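Local coordinates for hypothetical protein XCC0632 (PDB 2IQI) that is of unknown function but probably serves as an auxiliary lipoprotein component of an ABC-type transporter, at residues A[75-80]-A[103-108]; A[58-63]-A[112-117]; A[128-133]-A[178-183]. All coordinates share one frame; numbering follows the deposited sequence.

Contact 1: A[75-80]-A[103-108]; sequences DSVVRA and LAIDVR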
ATOM      1  N   ASP A  75      -0.631  -1.457  -7.949  1.00 38.61           N
ATOM      2  CA  ASP A  75      -0.821  -2.810  -8.450  1.00 39.19           C
ATOM      3  C   ASP A  75      -1.154  -3.828  -7.358  1.00 38.68           C
ATOM      4  O   ASP A  75      -1.845  -4.794  -7.639  1.00 38.88           O
ATOM      5  CB  ASP A  75       0.384  -3.314  -9.288  1.00 40.01           C
ATOM      6  CG  ASP A  75       0.567  -2.546 -10.587  1.00 42.62           C
ATOM      7  OD1 ASP A  75      -0.186  -1.558 -10.799  1.00 46.84           O
ATOM      8  OD2 ASP A  75       1.463  -2.924 -11.395  1.00 43.92           O
ATOM      9  N   SER A  76      -0.661  -3.649  -6.137  1.00 37.51           N
ATOM     10  CA  SER A  76      -0.920  -4.656  -5.123  1.00 37.29           C
ATOM     11  C   SER A  76      -2.357  -4.643  -4.768  1.00 36.55           C
ATOM     12  O   SER A  76      -2.976  -5.704  -4.596  1.00 36.85           O
ATOM     13  CB  SER A  76      -0.129  -4.376  -3.853  1.00 37.42           C
ATOM     14  OG  SER A  76       1.222  -4.608  -4.142  1.00 40.13           O
ATOM     15  N   VAL A  77      -2.861  -3.417  -4.638  1.00 35.58           N
ATOM     16  CA  VAL A  77      -4.191  -3.163  -4.139  1.00 35.39           C
ATOM     17  C   VAL A  77      -5.225  -3.737  -5.111  1.00 36.68           C
ATOM     18  O   VAL A  77      -6.086  -4.549  -4.714  1.00 37.01           O
ATOM     19  CB  VAL A  77      -4.414  -1.661  -3.840  1.00 34.60           C
ATOM     20  CG1 VAL A  77      -5.884  -1.361  -3.701  1.00 33.55           C
ATOM     21  CG2 VAL A  77      -3.703  -1.286  -2.562  1.00 32.29           C
ATOM     22  N   VAL A  78      -5.098  -3.342  -6.382  1.00 36.86           N
ATOM     23  CA  VAL A  78      -5.989  -3.779  -7.440  1.00 36.59           C
ATOM     24  C   VAL A  78      -5.869  -5.283  -7.661  1.00 36.84           C
ATOM     25  O   VAL A  78      -6.874  -5.971  -7.747  1.00 36.85           O
ATOM     26  CB  VAL A  78      -5.682  -3.052  -8.739  1.00 36.60           C
ATOM     27  CG1 VAL A  78      -6.305  -3.794  -9.896  1.00 37.49           C
ATOM     28  CG2 VAL A  78      -6.198  -1.656  -8.682  1.00 35.50           C
ATOM     29  N   ARG A  79      -4.651  -5.805  -7.732  1.00 36.75           N
ATOM     30  CA  ARG A  79      -4.508  -7.249  -7.829  1.00 36.70           C
ATOM     31  C   ARG A  79      -5.111  -7.955  -6.650  1.00 36.53           C
ATOM     32  O   ARG A  79      -5.764  -8.966  -6.848  1.00 36.45           O
ATOM     33  CB  ARG A  79      -3.068  -7.674  -8.053  1.00 37.23           C
ATOM     34  CG  ARG A  79      -2.577  -7.035  -9.330  1.00 39.42           C
ATOM     35  CD  ARG A  79      -1.262  -7.487  -9.879  1.00 41.84           C
ATOM     36  NE  ARG A  79      -1.065  -6.640 -11.053  1.00 47.02           N
ATOM     37  CZ  ARG A  79       0.110  -6.233 -11.518  1.00 45.87           C
ATOM     38  NH1 ARG A  79       1.219  -6.616 -10.903  1.00 45.69           N
ATOM     39  NH2 ARG A  79       0.155  -5.434 -12.584  1.00 41.34           N
ATOM     40  N   ALA A  80      -4.944  -7.440  -5.428  1.00 36.34           N
ATOM     41  CA  ALA A  80      -5.550  -8.139  -4.273  1.00 36.06           C
ATOM     42  C   ALA A  80      -7.109  -8.099  -4.258  1.00 36.65           C
ATOM     43  O   ALA A  80      -7.752  -9.073  -3.863  1.00 36.84           O
ATOM     44  CB  ALA A  80      -4.960  -7.682  -2.987  1.00 35.77           C
ATOM     45  N   LEU A 103     -11.615   4.398  -4.165  1.00 43.37           N
ATOM     46  CA  LEU A 103     -10.554   4.246  -3.138  1.00 41.46           C
ATOM     47  C   LEU A 103      -9.370   5.123  -3.465  1.00 41.24           C
ATOM     48  O   LEU A 103      -8.641   4.855  -4.441  1.00 40.92           O
ATOM     49  CB  LEU A 103     -10.083   2.803  -3.037  1.00 40.75           C
ATOM     50  CG  LEU A 103      -8.916   2.504  -2.108  1.00 39.01           C
ATOM     51  CD1 LEU A 103      -9.216   2.841  -0.676  1.00 37.71           C
ATOM     52  CD2 LEU A 103      -8.558   1.045  -2.226  1.00 37.67           C
ATOM     53  N   ALA A 104      -9.177   6.158  -2.645  1.00 40.12           N
ATOM     54  CA  ALA A 104      -8.045   7.068  -2.814  1.00 39.60           C
ATOM     55  C   ALA A 104      -6.978   6.953  -1.694  1.00 39.40           C
ATOM     56  O   ALA A 104      -7.264   7.154  -0.509  1.00 39.90           O
ATOM     57  CB  ALA A 104      -8.544   8.498  -2.932  1.00 39.49           C
ATOM     58  N   ILE A 105      -5.744   6.665  -2.090  1.00 38.81           N
ATOM     59  CA  ILE A 105      -4.650   6.472  -1.158  1.00 38.48           C
ATOM     60  C   ILE A 105      -3.634   7.602  -1.244  1.00 38.08           C
ATOM     61  O   ILE A 105      -3.193   7.958  -2.300  1.00 37.69           O
ATOM     62  CB  ILE A 105      -3.960   5.122  -1.407  1.00 38.41           C
ATOM     63  CG1 ILE A 105      -4.951   3.974  -1.266  1.00 38.25           C
ATOM     64  CG2 ILE A 105      -2.895   4.870  -0.381  1.00 39.84           C
ATOM     65  CD1 ILE A 105      -4.443   2.678  -1.889  1.00 40.71           C
ATOM     66  N   ASP A 106      -3.282   8.189  -0.113  1.00 39.03           N
ATOM     67  CA  ASP A 106      -2.180   9.138  -0.061  1.00 39.72           C
ATOM     68  C   ASP A 106      -1.075   8.429   0.719  1.00 39.64           C
ATOM     69  O   ASP A 106      -1.327   7.958   1.838  1.00 39.93           O
ATOM     70  CB  ASP A 106      -2.613  10.407   0.632  1.00 39.68           C
ATOM     71  CG  ASP A 106      -1.582  11.507   0.546  1.00 44.72           C
ATOM     72  OD1 ASP A 106      -1.114  11.817  -0.592  1.00 49.31           O
ATOM     73  OD2 ASP A 106      -1.252  12.086   1.628  1.00 49.16           O
ATOM     74  N   VAL A 107       0.109   8.302   0.104  1.00 39.16           N
ATOM     75  CA  VAL A 107       1.264   7.612   0.706  1.00 38.89           C
ATOM     76  C   VAL A 107       2.174   8.614   1.434  1.00 38.80           C
ATOM     77  O   VAL A 107       2.607   9.610   0.831  1.00 38.77           O
ATOM     78  CB  VAL A 107       2.073   6.866  -0.340  1.00 38.84           C
ATOM     79  CG1 VAL A 107       3.302   6.248   0.287  1.00 38.08           C
ATOM     80  CG2 VAL A 107       1.217   5.793  -0.990  1.00 39.34           C
ATOM     81  N   ARG A 108       2.429   8.363   2.725  1.00 38.06           N
ATOM     82  CA  ARG A 108       3.121   9.333   3.588  1.00 37.47           C
ATOM     83  C   ARG A 108       4.578   8.964   3.793  1.00 37.25           C
ATOM     84  O   ARG A 108       5.456   9.819   3.751  1.00 36.79           O
ATOM     85  CB  ARG A 108       2.430   9.443   4.935  1.00 37.06           C
ATOM     86  CG  ARG A 108       0.979   9.901   4.862  1.00 37.90           C
ATOM     87  CD  ARG A 108       0.410   9.829   6.246  1.00 36.69           C
ATOM     88  NE  ARG A 108      -0.906  10.430   6.398  1.00 36.71           N
ATOM     89  CZ  ARG A 108      -1.580  10.474   7.561  1.00 37.48           C
ATOM     90  NH1 ARG A 108      -1.043   9.936   8.663  1.00 36.23           N
ATOM     91  NH2 ARG A 108      -2.784  11.078   7.643  1.00 35.13           N
TER

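Contact 2: A[58-63]-A[112-117]; sequences QVYHGA and SDYAGQ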
ATOM      1  N   GLN A  58      17.977   9.509   2.888  1.00 42.91           N
ATOM      2  CA  GLN A  58      18.962   9.179   1.845  1.00 43.37           C
ATOM      3  C   GLN A  58      18.326   8.169   0.872  1.00 43.98           C
ATOM      4  O   GLN A  58      17.147   7.857   1.004  1.00 43.94           O
ATOM      5  CB  GLN A  58      20.214   8.603   2.487  1.00 43.05           C
ATOM      6  CG  GLN A  58      21.254   9.638   2.822  1.00 43.80           C
ATOM      7  CD  GLN A  58      22.083   9.309   4.056  1.00 45.74           C
ATOM      8  OE1 GLN A  58      22.616   8.192   4.238  1.00 43.34           O
ATOM      9  NE2 GLN A  58      22.214  10.309   4.913  1.00 47.26           N
ATOM     10  N   VAL A  59      19.070   7.680  -0.118  1.00 44.54           N
ATOM     11  CA  VAL A  59      18.554   6.599  -0.989  1.00 45.25           C
ATOM     12  C   VAL A  59      19.588   5.505  -1.003  1.00 46.12           C
ATOM     13  O   VAL A  59      20.761   5.805  -0.903  1.00 47.64           O
ATOM     14  CB  VAL A  59      18.220   7.052  -2.448  1.00 45.10           C
ATOM     15  CG1 VAL A  59      16.919   7.879  -2.490  1.00 44.18           C
ATOM     16  CG2 VAL A  59      19.393   7.814  -3.108  1.00 45.01           C
ATOM     17  N   TYR A  60      19.202   4.239  -1.065  1.00 46.97           N
ATOM     18  CA  TYR A  60      20.246   3.215  -1.151  1.00 48.31           C
ATOM     19  C   TYR A  60      20.957   3.421  -2.487  1.00 50.08           C
ATOM     20  O   TYR A  60      20.304   3.638  -3.514  1.00 50.23           O
ATOM     21  CB  TYR A  60      19.683   1.798  -1.056  1.00 46.99           C
ATOM     22  CG  TYR A  60      19.269   1.394   0.335  1.00 46.10           C
ATOM     23  CD1 TYR A  60      20.219   1.134   1.322  1.00 45.71           C
ATOM     24  CD2 TYR A  60      17.928   1.264   0.665  1.00 44.26           C
ATOM     25  CE1 TYR A  60      19.822   0.751   2.613  1.00 46.01           C
ATOM     26  CE2 TYR A  60      17.532   0.888   1.936  1.00 44.10           C
ATOM     27  CZ  TYR A  60      18.468   0.637   2.906  1.00 44.16           C
ATOM     28  OH  TYR A  60      18.056   0.274   4.158  1.00 42.75           O
ATOM     29  N   HIS A  61      22.282   3.403  -2.490  1.00 52.19           N
ATOM     30  CA  HIS A  61      22.955   3.492  -3.782  1.00 54.41           C
ATOM     31  C   HIS A  61      23.065   2.125  -4.464  1.00 53.74           C
ATOM     32  O   HIS A  61      23.255   1.107  -3.806  1.00 53.32           O
ATOM     33  CB  HIS A  61      24.269   4.283  -3.696  1.00 55.48           C
ATOM     34  CG  HIS A  61      24.050   5.768  -3.622  1.00 61.67           C
ATOM     35  ND1 HIS A  61      23.973   6.457  -2.423  1.00 66.51           N
ATOM     36  CD2 HIS A  61      23.827   6.688  -4.597  1.00 66.36           C
ATOM     37  CE1 HIS A  61      23.747   7.739  -2.663  1.00 68.34           C
ATOM     38  NE2 HIS A  61      23.648   7.905  -3.973  1.00 69.47           N
ATOM     39  N   GLY A  62      22.858   2.107  -5.773  1.00 53.44           N
ATOM     40  CA  GLY A  62      22.953   0.853  -6.527  1.00 53.98           C
ATOM     41  C   GLY A  62      21.842  -0.153  -6.259  1.00 53.73           C
ATOM     42  O   GLY A  62      21.999  -1.366  -6.495  1.00 54.51           O
ATOM     43  N   ALA A  63      20.721   0.357  -5.755  1.00 52.75           N
ATOM     44  CA  ALA A  63      19.497  -0.412  -5.594  1.00 51.41           C
ATOM     45  C   ALA A  63      18.316   0.445  -6.053  1.00 50.40           C
ATOM     46  O   ALA A  63      18.328   1.663  -5.874  1.00 50.56           O
ATOM     47  CB  ALA A  63      19.337  -0.831  -4.158  1.00 51.29           C
ATOM     48  N   SER A 112      13.004   2.585   4.296  1.00 40.05           N
ATOM     49  CA  SER A 112      13.746   1.771   5.240  1.00 40.45           C
ATOM     50  C   SER A 112      14.109   2.627   6.442  1.00 40.72           C
ATOM     51  O   SER A 112      14.867   3.567   6.320  1.00 40.85           O
ATOM     52  CB  SER A 112      14.994   1.258   4.579  1.00 39.83           C
ATOM     53  OG  SER A 112      15.609   0.341   5.416  1.00 41.23           O
ATOM     54  N   ASP A 113      13.526   2.327   7.597  1.00 41.90           N
ATOM     55  CA  ASP A 113      13.624   3.213   8.769  1.00 42.79           C
ATOM     56  C   ASP A 113      14.438   2.563   9.867  1.00 42.82           C
ATOM     57  O   ASP A 113      14.069   1.499  10.382  1.00 42.57           O
ATOM     58  CB  ASP A 113      12.227   3.572   9.264  1.00 42.91           C
ATOM     59  CG  ASP A 113      12.220   4.544  10.466  1.00 44.62           C
ATOM     60  OD1 ASP A 113      13.218   5.268  10.732  1.00 43.63           O
ATOM     61  OD2 ASP A 113      11.151   4.590  11.142  1.00 45.76           O
ATOM     62  N   TYR A 114      15.561   3.195  10.203  1.00 43.08           N
ATOM     63  CA  TYR A 114      16.467   2.624  11.207  1.00 43.67           C
ATOM     64  C   TYR A 114      15.911   2.797  12.599  1.00 43.90           C
ATOM     65  O   TYR A 114      16.164   1.974  13.466  1.00 43.15           O
ATOM     66  CB  TYR A 114      17.888   3.190  11.113  1.00 43.12           C
ATOM     67  CG  TYR A 114      18.785   2.439  10.171  1.00 42.35           C
ATOM     68  CD1 TYR A 114      19.669   1.451  10.648  1.00 42.76           C
ATOM     69  CD2 TYR A 114      18.760   2.710   8.801  1.00 39.26           C
ATOM     70  CE1 TYR A 114      20.511   0.759   9.762  1.00 42.95           C
ATOM     71  CE2 TYR A 114      19.574   2.045   7.920  1.00 40.77           C
ATOM     72  CZ  TYR A 114      20.444   1.068   8.387  1.00 43.51           C
ATOM     73  OH  TYR A 114      21.242   0.421   7.472  1.00 44.55           O
ATOM     74  N   ALA A 115      15.141   3.871  12.778  1.00 45.40           N
ATOM     75  CA  ALA A 115      14.478   4.221  14.049  1.00 47.13           C
ATOM     76  C   ALA A 115      15.411   4.074  15.300  1.00 48.36           C
ATOM     77  O   ALA A 115      15.071   3.395  16.284  1.00 48.26           O
ATOM     78  CB  ALA A 115      13.143   3.427  14.194  1.00 45.63           C
ATOM     79  N   GLY A 116      16.595   4.696  15.241  1.00 49.77           N
ATOM     80  CA  GLY A 116      17.649   4.425  16.254  1.00 51.71           C
ATOM     81  C   GLY A 116      17.860   2.955  16.668  1.00 52.11           C
ATOM     82  O   GLY A 116      18.002   2.626  17.847  1.00 53.19           O
ATOM     83  N   GLN A 117      17.849   2.058  15.698  1.00 51.98           N
ATOM     84  CA  GLN A 117      18.081   0.656  15.958  1.00 51.29           C
ATOM     85  C   GLN A 117      19.250   0.286  15.103  1.00 50.41           C
ATOM     86  O   GLN A 117      19.740   1.078  14.317  1.00 49.68           O
ATOM     87  CB  GLN A 117      16.863  -0.177  15.564  1.00 51.27           C
ATOM     88  CG  GLN A 117      15.743  -0.149  16.580  1.00 54.56           C
ATOM     89  CD  GLN A 117      16.036  -1.062  17.746  1.00 59.15           C
ATOM     90  OE1 GLN A 117      17.166  -1.110  18.251  1.00 61.96           O
ATOM     91  NE2 GLN A 117      15.040  -1.833  18.151  1.00 59.81           N
TER

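Contact 3: A[128-133]-A[178-183]; sequences AKLLHS and LITGQQ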
ATOM      1  N   ALA A 128      -6.098   6.124   3.432  1.00 38.63           N
ATOM      2  CA  ALA A 128      -7.112   5.813   2.433  1.00 39.04           C
ATOM      3  C   ALA A 128      -8.392   6.546   2.730  1.00 39.46           C
ATOM      4  O   ALA A 128      -8.850   6.588   3.864  1.00 39.46           O
ATOM      5  CB  ALA A 128      -7.401   4.314   2.408  1.00 39.73           C
ATOM      6  N   LYS A 129      -8.973   7.125   1.702  1.00 39.90           N
ATOM      7  CA  LYS A 129     -10.319   7.606   1.805  1.00 40.53           C
ATOM      8  C   LYS A 129     -11.123   6.714   0.902  1.00 41.26           C
ATOM      9  O   LYS A 129     -10.653   6.353  -0.201  1.00 42.24           O
ATOM     10  CB  LYS A 129     -10.389   9.017   1.265  1.00 40.58           C
ATOM     11  CG  LYS A 129      -9.663  10.025   2.086  1.00 41.10           C
ATOM     12  CD  LYS A 129      -9.886  11.376   1.511  1.00 42.95           C
ATOM     13  CE  LYS A 129      -9.615  12.364   2.601  1.00 48.14           C
ATOM     14  NZ  LYS A 129      -8.219  12.368   3.128  1.00 46.07           N
ATOM     15  N   LEU A 130     -12.315   6.354   1.349  1.00 41.49           N
ATOM     16  CA  LEU A 130     -13.300   5.751   0.497  1.00 42.78           C
ATOM     17  C   LEU A 130     -14.396   6.788   0.263  1.00 44.40           C
ATOM     18  O   LEU A 130     -14.984   7.319   1.203  1.00 45.47           O
ATOM     19  CB  LEU A 130     -13.862   4.500   1.159  1.00 42.52           C
ATOM     20  CG  LEU A 130     -14.846   3.731   0.285  1.00 42.26           C
ATOM     21  CD1 LEU A 130     -14.107   3.170  -0.963  1.00 42.91           C
ATOM     22  CD2 LEU A 130     -15.530   2.638   1.045  1.00 39.80           C
ATOM     23  N   LEU A 131     -14.642   7.105  -0.993  1.00 46.25           N
ATOM     24  CA  LEU A 131     -15.651   8.091  -1.394  1.00 47.63           C
ATOM     25  C   LEU A 131     -16.781   7.405  -2.125  1.00 48.86           C
ATOM     26  O   LEU A 131     -16.580   6.385  -2.797  1.00 48.77           O
ATOM     27  CB  LEU A 131     -15.039   9.129  -2.319  1.00 47.41           C
ATOM     28  CG  LEU A 131     -14.026  10.054  -1.651  1.00 49.07           C
ATOM     29  CD1 LEU A 131     -13.193  10.818  -2.677  1.00 48.86           C
ATOM     30  CD2 LEU A 131     -14.778  11.056  -0.732  1.00 51.68           C
ATOM     31  N   HIS A 132     -17.981   7.958  -1.972  1.00 50.99           N
ATOM     32  CA  HIS A 132     -19.156   7.491  -2.686  1.00 53.01           C
ATOM     33  C   HIS A 132     -19.205   8.360  -3.939  1.00 54.52           C
ATOM     34  O   HIS A 132     -19.368   9.584  -3.830  1.00 55.18           O
ATOM     35  CB  HIS A 132     -20.400   7.657  -1.796  1.00 52.99           C
ATOM     36  CG  HIS A 132     -21.636   7.007  -2.348  1.00 53.95           C
ATOM     37  ND1 HIS A 132     -22.756   7.722  -2.709  1.00 55.06           N
ATOM     38  CD2 HIS A 132     -21.922   5.713  -2.611  1.00 54.79           C
ATOM     39  CE1 HIS A 132     -23.678   6.899  -3.167  1.00 54.58           C
ATOM     40  NE2 HIS A 132     -23.197   5.674  -3.117  1.00 55.25           N
ATOM     41  N   SER A 133     -19.009   7.761  -5.118  1.00 56.53           N
ATOM     42  CA  SER A 133     -18.728   8.560  -6.345  1.00 58.87           C
ATOM     43  C   SER A 133     -19.774   9.645  -6.652  1.00 59.87           C
ATOM     44  O   SER A 133     -19.424  10.757  -7.071  1.00 59.82           O
ATOM     45  CB  SER A 133     -18.515   7.668  -7.570  1.00 59.36           C
ATOM     46  OG  SER A 133     -17.663   6.566  -7.271  1.00 61.01           O
ATOM     47  N   LEU A 178     -13.657  -3.288   1.569  1.00 38.51           N
ATOM     48  CA  LEU A 178     -14.817  -4.137   1.434  1.00 38.20           C
ATOM     49  C   LEU A 178     -15.770  -3.962   2.586  1.00 39.17           C
ATOM     50  O   LEU A 178     -16.961  -3.883   2.359  1.00 40.49           O
ATOM     51  CB  LEU A 178     -14.430  -5.595   1.340  1.00 37.15           C
ATOM     52  CG  LEU A 178     -13.562  -5.917   0.149  1.00 36.33           C
ATOM     53  CD1 LEU A 178     -13.276  -7.351   0.255  1.00 34.03           C
ATOM     54  CD2 LEU A 178     -14.248  -5.554  -1.199  1.00 34.36           C
ATOM     55  N   ILE A 179     -15.271  -3.949   3.821  1.00 39.83           N
ATOM     56  CA  ILE A 179     -16.170  -3.878   4.979  1.00 39.41           C
ATOM     57  C   ILE A 179     -16.799  -2.485   5.062  1.00 40.99           C
ATOM     58  O   ILE A 179     -18.034  -2.368   5.162  1.00 41.71           O
ATOM     59  CB  ILE A 179     -15.465  -4.318   6.283  1.00 38.97           C
ATOM     60  CG1 ILE A 179     -15.284  -5.829   6.241  1.00 36.30           C
ATOM     61  CG2 ILE A 179     -16.225  -3.875   7.541  1.00 35.34           C
ATOM     62  CD1 ILE A 179     -14.347  -6.349   7.270  1.00 33.00           C
ATOM     63  N   THR A 180     -15.977  -1.441   4.982  1.00 41.35           N
ATOM     64  CA  THR A 180     -16.504  -0.093   5.063  1.00 42.76           C
ATOM     65  C   THR A 180     -17.475   0.178   3.899  1.00 44.22           C
ATOM     66  O   THR A 180     -18.573   0.699   4.103  1.00 44.74           O
ATOM     67  CB  THR A 180     -15.392   0.971   5.079  1.00 42.79           C
ATOM     68  OG1 THR A 180     -14.392   0.639   6.065  1.00 41.61           O
ATOM     69  CG2 THR A 180     -15.984   2.311   5.393  1.00 41.88           C
ATOM     70  N   GLY A 181     -17.088  -0.222   2.694  1.00 44.75           N
ATOM     71  CA  GLY A 181     -17.941  -0.054   1.549  1.00 45.81           C
ATOM     72  C   GLY A 181     -19.296  -0.669   1.778  1.00 46.81           C
ATOM     73  O   GLY A 181     -20.320  -0.024   1.570  1.00 46.87           O
ATOM     74  N   GLN A 182     -19.282  -1.918   2.212  1.00 47.96           N
ATOM     75  CA  GLN A 182     -20.474  -2.698   2.439  1.00 49.88           C
ATOM     76  C   GLN A 182     -21.366  -2.145   3.567  1.00 51.60           C
ATOM     77  O   GLN A 182     -22.583  -2.213   3.482  1.00 52.57           O
ATOM     78  CB  GLN A 182     -20.078  -4.143   2.718  1.00 49.79           C
ATOM     79  CG  GLN A 182     -21.226  -5.154   2.795  1.00 50.78           C
ATOM     80  CD  GLN A 182     -22.084  -5.227   1.526  1.00 51.55           C
ATOM     81  OE1 GLN A 182     -21.869  -4.512   0.530  1.00 49.83           O
ATOM     82  NE2 GLN A 182     -23.066  -6.099   1.568  1.00 51.79           N
ATOM     83  N   GLN A 183     -20.784  -1.581   4.616  1.00 52.99           N
ATOM     84  CA  GLN A 183     -21.620  -1.041   5.671  1.00 53.95           C
ATOM     85  C   GLN A 183     -22.273   0.217   5.178  1.00 53.93           C
ATOM     86  O   GLN A 183     -23.386   0.535   5.612  1.00 54.99           O
ATOM     87  CB  GLN A 183     -20.865  -0.843   6.992  1.00 53.48           C
ATOM     88  CG  GLN A 183     -20.746  -2.179   7.730  1.00 55.41           C
ATOM     89  CD  GLN A 183     -19.696  -2.236   8.857  1.00 56.00           C
ATOM     90  OE1 GLN A 183     -18.879  -1.305   9.047  1.00 59.36           O
ATOM     91  NE2 GLN A 183     -19.720  -3.346   9.609  1.00 54.49           N
TER

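Contact 1: A[75-80]-A[103-108]
No flat group takes part where V77 meets L103 and I105; the flat group to note is the guanidinium of R79, farther round the helix and away from the strand. One of its faces lies against D75, whose CB sits 3.7 Å above the guanidinium plane, over its centre. R79 NH2 and D75 OD2 are 3.1 Å apart, but the oxygen is well out of that plane, so the pair is bound by charge and not by an aimed N-H. D75 has further partners: OD1 makes a salt bridge to R92 and OD2 accepts from Q67.

The contact itself is wholly apolar and buried, with V77 as its hub: helix-on-sheet packing, with helix 69-82 laid on strand 101-110 in the interior of the domain. The two methyls of V77 divide the work. CG1 stands anti to the backbone N (chi1 164°) and reaches L103 CD2 at 3.9 Å; these two side chains point at each other and meet tip to tip. CG2, the other branch, comes to 4.1 Å from I105 CD1, and here the side chains slide past one another in opposite directions. No hydrogen bond joins the segments, and the CA atoms of V77 and L103 stay 9.8 Å apart, so side chains alone span the gap between helix and strand.

V77 also rests on V34 of strand 31-34, the parallel neighbour of strand 101-110, while L103 touches F81 and I105 touches L73, which extends the same interface along helix 69-82. S76 and A80, on another side of that helix, pack against helix 155-185, and L103 reaches T177 of the same long helix.

Contact 2: A[58-63]-A[112-117]
Y60 and S112 meet at one end of the mixed sheet, across strand 49-51. That short strand has strand 58-59 antiparallel on one edge and strand 112-113 parallel on the other, so the tyrosine and the serine span it from its two flanks. Their backbones keep apart, the CA atoms being 9.2 Å from each other, and the long Y60 side chain makes up the difference.

The tie is a hydroxyl pair: Y60 OH and S112 OG are hydrogen-bonded at 2.8 Å, and either may be the donor. The serine oxygen lies in the plane of the tyrosine ring, at its edge. S112 CB accompanies it along that edge, 3.7 Å from Y60 CE2, so an apolar touch backs up the polar one. On S112, OG stands anti to the backbone N (chi1 -172°), and this rotation turns it to the phenol.

Y114 comes in more loosely. Its CE2 is 4.4 Å from Y60 OH, an oblique approach, and at the edge of the same Y114 ring Q117 O lies in plane. The chain here is turning: Q117 N bonds to Y114 O at 2.8 Å, with A115 and G116 between them both at positive phi.

Y60 and S112 both touch V158 of helix 155-185, which ties the pair to that helix. Just beyond S112, D113 OD1 accepts from A115 N at 3.1 Å, met from above the carboxylate plane. This is an Asx turn, set where strand 112-113 ends and the chain enters the loop leading on to strand 121-132.

Contact 3: A[128-133]-A[178-183]
T180, which meets L130 across this contact, has its hydroxyl OG1 hydrogen-bonded to W176 O, one turn back in its own helix. The polar end is thereby satisfied within the helix, and what faces the strand is apolar. This is helix-on-sheet packing: the long C-terminal helix 155-185 lies along the sheet, and here one of its last turns rests on strand 121-132.

L130 carries the strand side. Its CG is anti to the backbone N (chi1 -176°), which sends the side chain out toward the helix, and CD2 is the branch that touches. T180 CB is 4.4 Å from L130 CD2, and the backbone carbon T180 C is slightly closer, at 4.2 Å. At G181 it is the helix backbone that meets the leucine; the CA atoms of L130 and G181 are only 7.5 Å apart.

L130 also packs on T177 of the same helix and on Y101 of strand 101-110, while T180 touches V139 in strand 137-149, to which L130 is joined by backbone hydrogen bonds. At the heart of the contact, L130 CD2 sits 3.6 Å from G181 CA and 3.7 Å from G181 N.

How the contacts relate
Along the chain, contact 1 falls between the two segments of contact 2, and contact 3 follows both. All three involve one mixed sheet, through strands 101-110, 112-113 and 121-132. Contacts 1 and 3 are centred 13 Å apart on neighbouring strands and touch directly: A104 O and K129 N are 2.8 Å apart, a probable hydrogen bond, and L103 CD1 packs on A128 CB at 3.9 Å. Contact 2 lies 23 Å from contact 1 and 34 Å from contact 3, centre to centre. Helix 155-185 reaches residues of every contact, so one long helix and one sheet link the buried middle of the protein to both its ends.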